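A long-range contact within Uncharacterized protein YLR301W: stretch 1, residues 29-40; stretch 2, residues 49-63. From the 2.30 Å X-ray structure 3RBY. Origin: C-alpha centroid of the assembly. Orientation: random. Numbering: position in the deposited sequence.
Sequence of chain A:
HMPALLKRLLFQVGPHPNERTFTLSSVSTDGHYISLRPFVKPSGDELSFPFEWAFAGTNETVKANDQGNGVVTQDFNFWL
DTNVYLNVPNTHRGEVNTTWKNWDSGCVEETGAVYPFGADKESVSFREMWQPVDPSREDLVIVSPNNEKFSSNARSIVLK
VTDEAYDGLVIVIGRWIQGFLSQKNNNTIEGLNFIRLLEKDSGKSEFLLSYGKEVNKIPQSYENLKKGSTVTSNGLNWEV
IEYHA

Stretch 1 (29-40) TDGHYISLRPFV
Stretch 2 (49-63) FPFEWAFAGTNETVK

The most unusual feature of this antiparallel pairing is a beta bulge that shifts the register by one residue between L36 and P38, just where stretch 2 turns a corner at E52. Strand 33-38 runs antiparallel to strand 53-57 (172° between their directions). Before the bulge, Y33 pairs with G57 and S35 with F55 in hydrogen-bonded pairs (CA-CA 5.5 and 5.4 Å), while I34 with A56 and L36 with A54 are non-hydrogen-bonded pairs (4.0 and 4.8 Å); beyond it, P38 faces F51, CA to CA 4.0 Å.

The ladder is regular at first: Y33 N to G57 O and G57 N to Y33 O are both 2.9 Å, S35 N to F55 O is 2.8 Å and F55 N to S35 O is 3.2 Å. At the bulge, R37 (phi/psi -126/57) gives only a weak bond from N to W53 O, 3.2 Å with an angle of 123°, yet its O accepts E52 N at 2.9 Å. F39 N then reaches P50 O at 3.2 Å, and the F39 ring (chi1 m, chi2 115°) packs on E52, F39 CZ to E52 CA 3.3 Å. P38 has no amide hydrogen, and a non-hydrogen-bonded position asks none of it toward F51.

One face carries I34, L36 and P38 with A56, A54 and F51. The small alanines suit the close strands: I34 (t, t) places CG1 3.9 Å from A56 CB, and L36 (m, t) places CD2 4.1 Å from A54 CB. F51 (m, chi2 94°) sets CD2 4.0 Å from P38 CB.

The other face holds Y33, S35, F55 and G57. Y33, rotamer p with chi2 89°, lays its ring over G57, whose CA is 3.8 Å from the ring centroid. Glycine is fitting here: an ideal CB would stand 2.3 Å from Y33 OH and 2.1 Å from T61 OG1. Y33 OH donates to T61 OG1 at 2.9 Å, and T61 OG1 (chi1 p) in turn donates to T58 O at 2.8 Å. S35 CB lies over the face of the F55 ring (chi1 p, chi2 -105°), 3.8 Å from the centroid of that ring. S35 OG (chi1 t) also accepts from R37 NE (3.0 Å) and NH2 (3.1 Å), steadying an extended m, t, t arginine whose guanidinium face meets F55, R37 NH2 to F55 CE1 3.3 Å. A water links R37 NH1 (3.0 Å) to E52 OE1 (2.5 Å).

At the other end, N59 (chi1 p) opens a 3-10 segment, donating from N to H32 ND1 (2.9 Å; H32 chi1 m, chi2 -57°) and from ND2 to D30 O (3.0 Å). G31, at phi/psi 106/2, adopts a conformation in which a CB would jam against the preceding carbonyl. Together the stretches bury 1072 Å², with the buried Y33, R37 and F55 most covered.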

# COMPACT_ATOMS: atom_id res chain seq x y z
N THR A 29 -15.35 -15.65 0.14
CA THR A 29 -15.11 -16.67 -0.86
C THR A 29 -16.37 -16.85 -1.73
O THR A 29 -16.29 -16.89 -2.96
CB THR A 29 -14.79 -18.01 -0.18
OG1 THR A 29 -13.68 -17.83 0.72
CG2 THR A 29 -14.43 -19.08 -1.22
N ASP A 30 -17.53 -16.96 -1.09
CA ASP A 30 -18.80 -17.08 -1.82
C ASP A 30 -19.15 -15.82 -2.63
O ASP A 30 -20.04 -15.87 -3.48
CB ASP A 30 -19.95 -17.44 -0.87
CG ASP A 30 -19.84 -18.84 -0.32
OD1 ASP A 30 -18.84 -19.54 -0.62
OD2 ASP A 30 -20.76 -19.25 0.44
N GLY A 31 -18.48 -14.70 -2.36
CA GLY A 31 -18.67 -13.48 -3.15
C GLY A 31 -19.46 -12.35 -2.49
O GLY A 31 -19.69 -11.31 -3.13
N HIS A 32 -19.88 -12.53 -1.24
CA HIS A 32 -20.55 -11.46 -0.49
C HIS A 32 -19.51 -10.36 -0.16
O HIS A 32 -18.33 -10.66 0.08
CB HIS A 32 -21.19 -12.02 0.78
CG HIS A 32 -21.95 -13.28 0.56
ND1 HIS A 32 -22.99 -13.37 -0.35
CD2 HIS A 32 -21.82 -14.52 1.09
CE1 HIS A 32 -23.47 -14.60 -0.35
NE2 HIS A 32 -22.77 -15.32 0.52
N TYR A 33 -19.94 -9.10 -0.16
CA TYR A 33 -19.00 -7.98 -0.02
C TYR A 33 -19.53 -6.85 0.87
O TYR A 33 -20.73 -6.55 0.88
CB TYR A 33 -18.64 -7.43 -1.40
CG TYR A 33 -19.81 -6.80 -2.11
CD1 TYR A 33 -20.10 -5.45 -1.94
CD2 TYR A 33 -20.64 -7.55 -2.95
CE1 TYR A 33 -21.18 -4.86 -2.58
CE2 TYR A 33 -21.73 -6.96 -3.60
CZ TYR A 33 -21.99 -5.62 -3.40
OH TYR A 33 -23.06 -5.02 -4.03
N ILE A 34 -18.61 -6.22 1.62
CA ILE A 34 -18.88 -4.98 2.36
C ILE A 34 -17.67 -4.05 2.24
O ILE A 34 -16.53 -4.51 2.15
CB ILE A 34 -19.17 -5.27 3.84
CG1 ILE A 34 -19.53 -3.98 4.59
CG2 ILE A 34 -17.97 -5.92 4.49
CD1 ILE A 34 -20.24 -4.25 5.90
N SER A 35 -17.92 -2.75 2.22
CA SER A 35 -16.85 -1.77 2.17
C SER A 35 -17.14 -0.62 3.14
O SER A 35 -18.08 0.14 2.92
CB SER A 35 -16.65 -1.25 0.74
OG SER A 35 -15.49 -0.45 0.62
N LEU A 36 -16.35 -0.52 4.22
CA LEU A 36 -16.52 0.56 5.21
C LEU A 36 -15.44 1.60 4.97
O LEU A 36 -14.26 1.25 4.80
CB LEU A 36 -16.44 0.01 6.63
CG LEU A 36 -17.50 -1.05 6.94
CD1 LEU A 36 -17.43 -1.53 8.39
CD2 LEU A 36 -18.90 -0.51 6.60
N ARG A 37 -15.83 2.88 4.93
CA ARG A 37 -14.88 3.95 4.55
C ARG A 37 -14.80 5.08 5.58
O ARG A 37 -15.00 6.25 5.24
CB ARG A 37 -15.20 4.45 3.14
CG ARG A 37 -15.44 3.27 2.15
CD ARG A 37 -15.38 3.63 0.66
NE ARG A 37 -15.32 2.41 -0.14
CZ ARG A 37 -15.18 2.34 -1.46
NH1 ARG A 37 -15.09 3.44 -2.19
NH2 ARG A 37 -15.12 1.14 -2.05
N PRO A 38 -14.47 4.74 6.83
CA PRO A 38 -14.40 5.76 7.89
C PRO A 38 -13.32 6.78 7.58
O PRO A 38 -12.25 6.38 7.11
CB PRO A 38 -14.02 4.94 9.13
CG PRO A 38 -13.25 3.77 8.58
CD PRO A 38 -13.87 3.46 7.24
N PHE A 39 -13.58 8.07 7.79
CA PHE A 39 -12.52 9.08 7.69
C PHE A 39 -11.45 8.85 8.75
O PHE A 39 -11.76 8.37 9.85
CB PHE A 39 -13.09 10.48 7.90
CG PHE A 39 -14.02 10.92 6.82
CD1 PHE A 39 -15.36 11.16 7.10
CD2 PHE A 39 -13.56 11.10 5.52
CE1 PHE A 39 -16.22 11.58 6.09
CE2 PHE A 39 -14.40 11.51 4.51
CZ PHE A 39 -15.73 11.76 4.79
N VAL A 40 -10.21 9.22 8.44
CA VAL A 40 -9.13 9.12 9.43
C VAL A 40 -9.13 10.34 10.35
O VAL A 40 -9.02 10.21 11.58
CB VAL A 40 -7.75 8.99 8.78
CG1 VAL A 40 -6.67 9.01 9.85
CG2 VAL A 40 -7.66 7.70 7.95
N PHE A 49 -21.38 11.57 11.29
CA PHE A 49 -21.32 10.39 10.41
C PHE A 49 -19.94 10.27 9.78
O PHE A 49 -19.75 10.67 8.62
CB PHE A 49 -22.36 10.53 9.30
CG PHE A 49 -22.52 9.29 8.47
CD1 PHE A 49 -22.99 8.12 9.05
CD2 PHE A 49 -22.22 9.30 7.11
CE1 PHE A 49 -23.14 6.97 8.30
CE2 PHE A 49 -22.38 8.15 6.35
CZ PHE A 49 -22.83 6.98 6.94
N PRO A 50 -18.99 9.77 10.56
CA PRO A 50 -17.57 9.75 10.19
C PRO A 50 -17.25 8.71 9.13
O PRO A 50 -16.38 7.86 9.33
CB PRO A 50 -16.88 9.38 11.51
CG PRO A 50 -17.89 8.60 12.26
CD PRO A 50 -19.22 9.20 11.90
N PHE A 51 -17.95 8.78 8.01
CA PHE A 51 -17.68 7.89 6.88
C PHE A 51 -17.80 8.66 5.58
O PHE A 51 -18.75 9.45 5.41
CB PHE A 51 -18.70 6.76 6.84
CG PHE A 51 -18.74 5.94 8.09
CD1 PHE A 51 -19.64 6.23 9.11
CD2 PHE A 51 -17.89 4.86 8.24
CE1 PHE A 51 -19.68 5.46 10.26
CE2 PHE A 51 -17.92 4.09 9.39
CZ PHE A 51 -18.81 4.38 10.40
N GLU A 52 -16.89 8.40 4.66
CA GLU A 52 -16.95 9.00 3.34
C GLU A 52 -18.09 8.28 2.62
O GLU A 52 -18.82 8.88 1.83
CB GLU A 52 -15.58 8.95 2.66
CG GLU A 52 -15.63 9.06 1.14
CD GLU A 52 -14.28 8.82 0.50
OE1 GLU A 52 -14.06 7.71 -0.03
OE2 GLU A 52 -13.44 9.74 0.53
N TRP A 53 -18.23 6.99 2.91
CA TRP A 53 -19.27 6.17 2.31
C TRP A 53 -19.22 4.75 2.87
O TRP A 53 -18.29 4.38 3.58
CB TRP A 53 -19.02 6.15 0.80
CG TRP A 53 -20.15 5.55 0.02
CD1 TRP A 53 -21.47 5.56 0.34
CD2 TRP A 53 -20.05 4.85 -1.23
NE1 TRP A 53 -22.20 4.91 -0.62
CE2 TRP A 53 -21.35 4.47 -1.60
CE3 TRP A 53 -18.98 4.51 -2.07
CZ2 TRP A 53 -21.62 3.76 -2.77
CZ3 TRP A 53 -19.25 3.81 -3.23
CH2 TRP A 53 -20.56 3.44 -3.57
N ALA A 54 -20.24 3.96 2.55
CA ALA A 54 -20.31 2.57 3.01
C ALA A 54 -21.34 1.80 2.19
O ALA A 54 -22.42 2.32 1.90
CB ALA A 54 -20.66 2.52 4.48
N PHE A 55 -21.01 0.57 1.81
CA PHE A 55 -21.91 -0.24 1.01
C PHE A 55 -21.63 -1.72 1.22
O PHE A 55 -20.58 -2.10 1.75
CB PHE A 55 -21.84 0.14 -0.48
CG PHE A 55 -20.50 -0.13 -1.15
CD1 PHE A 55 -19.62 0.91 -1.43
CD2 PHE A 55 -20.13 -1.42 -1.53
CE1 PHE A 55 -18.39 0.68 -2.07
CE2 PHE A 55 -18.91 -1.67 -2.18
CZ PHE A 55 -18.04 -0.61 -2.45
N ALA A 56 -22.59 -2.54 0.82
CA ALA A 56 -22.48 -3.98 0.98
C ALA A 56 -23.51 -4.65 0.08
O ALA A 56 -24.48 -4.02 -0.36
CB ALA A 56 -22.70 -4.37 2.44
N GLY A 57 -23.30 -5.93 -0.21
CA GLY A 57 -24.26 -6.67 -0.99
C GLY A 57 -23.90 -8.13 -0.89
O GLY A 57 -22.73 -8.48 -0.72
N THR A 58 -24.92 -8.98 -0.97
CA THR A 58 -24.70 -10.43 -1.08
C THR A 58 -24.24 -10.73 -2.51
O THR A 58 -24.30 -9.84 -3.37
CB THR A 58 -25.98 -11.19 -0.68
OG1 THR A 58 -27.10 -10.57 -1.32
CG2 THR A 58 -26.18 -11.11 0.86
N ASN A 59 -23.76 -11.94 -2.76
CA ASN A 59 -23.10 -12.18 -4.03
C ASN A 59 -23.91 -11.84 -5.28
O ASN A 59 -23.35 -11.37 -6.28
CB ASN A 59 -22.49 -13.60 -4.12
CG ASN A 59 -23.52 -14.72 -3.83
OD1 ASN A 59 -24.73 -14.48 -3.71
ND2 ASN A 59 -23.02 -15.95 -3.72
N GLU A 60 -25.23 -12.04 -5.25
CA GLU A 60 -26.03 -11.82 -6.46
C GLU A 60 -26.16 -10.34 -6.84
O GLU A 60 -26.66 -10.03 -7.92
CB GLU A 60 -27.42 -12.45 -6.36
CG GLU A 60 -28.45 -11.61 -5.61
CD GLU A 60 -28.23 -11.65 -4.10
OE1 GLU A 60 -27.43 -12.50 -3.62
OE2 GLU A 60 -28.87 -10.83 -3.40
N THR A 61 -25.72 -9.43 -5.97
CA THR A 61 -25.86 -8.00 -6.27
C THR A 61 -24.70 -7.42 -7.08
O THR A 61 -24.66 -6.22 -7.36
CB THR A 61 -26.05 -7.15 -5.00
OG1 THR A 61 -24.87 -7.23 -4.18
CG2 THR A 61 -27.26 -7.65 -4.23
N VAL A 62 -23.75 -8.28 -7.46
CA VAL A 62 -22.65 -7.82 -8.31
C VAL A 62 -22.36 -8.89 -9.35
O VAL A 62 -22.26 -10.07 -9.03
CB VAL A 62 -21.38 -7.46 -7.48
CG1 VAL A 62 -20.97 -8.62 -6.55
CG2 VAL A 62 -20.23 -7.07 -8.39
N LYS A 63 -22.24 -8.47 -10.61
CA LYS A 63 -21.90 -9.40 -11.67
C LYS A 63 -20.43 -9.24 -11.97
O LYS A 63 -20.01 -8.24 -12.56
CB LYS A 63 -22.72 -9.16 -12.94
CG LYS A 63 -24.19 -8.83 -12.71
CD LYS A 63 -24.77 -8.11 -13.96
CE LYS A 63 -25.99 -7.23 -13.64
NZ LYS A 63 -25.62 -5.84 -13.24
O HOH W 1 -15.66 6.23 -1.25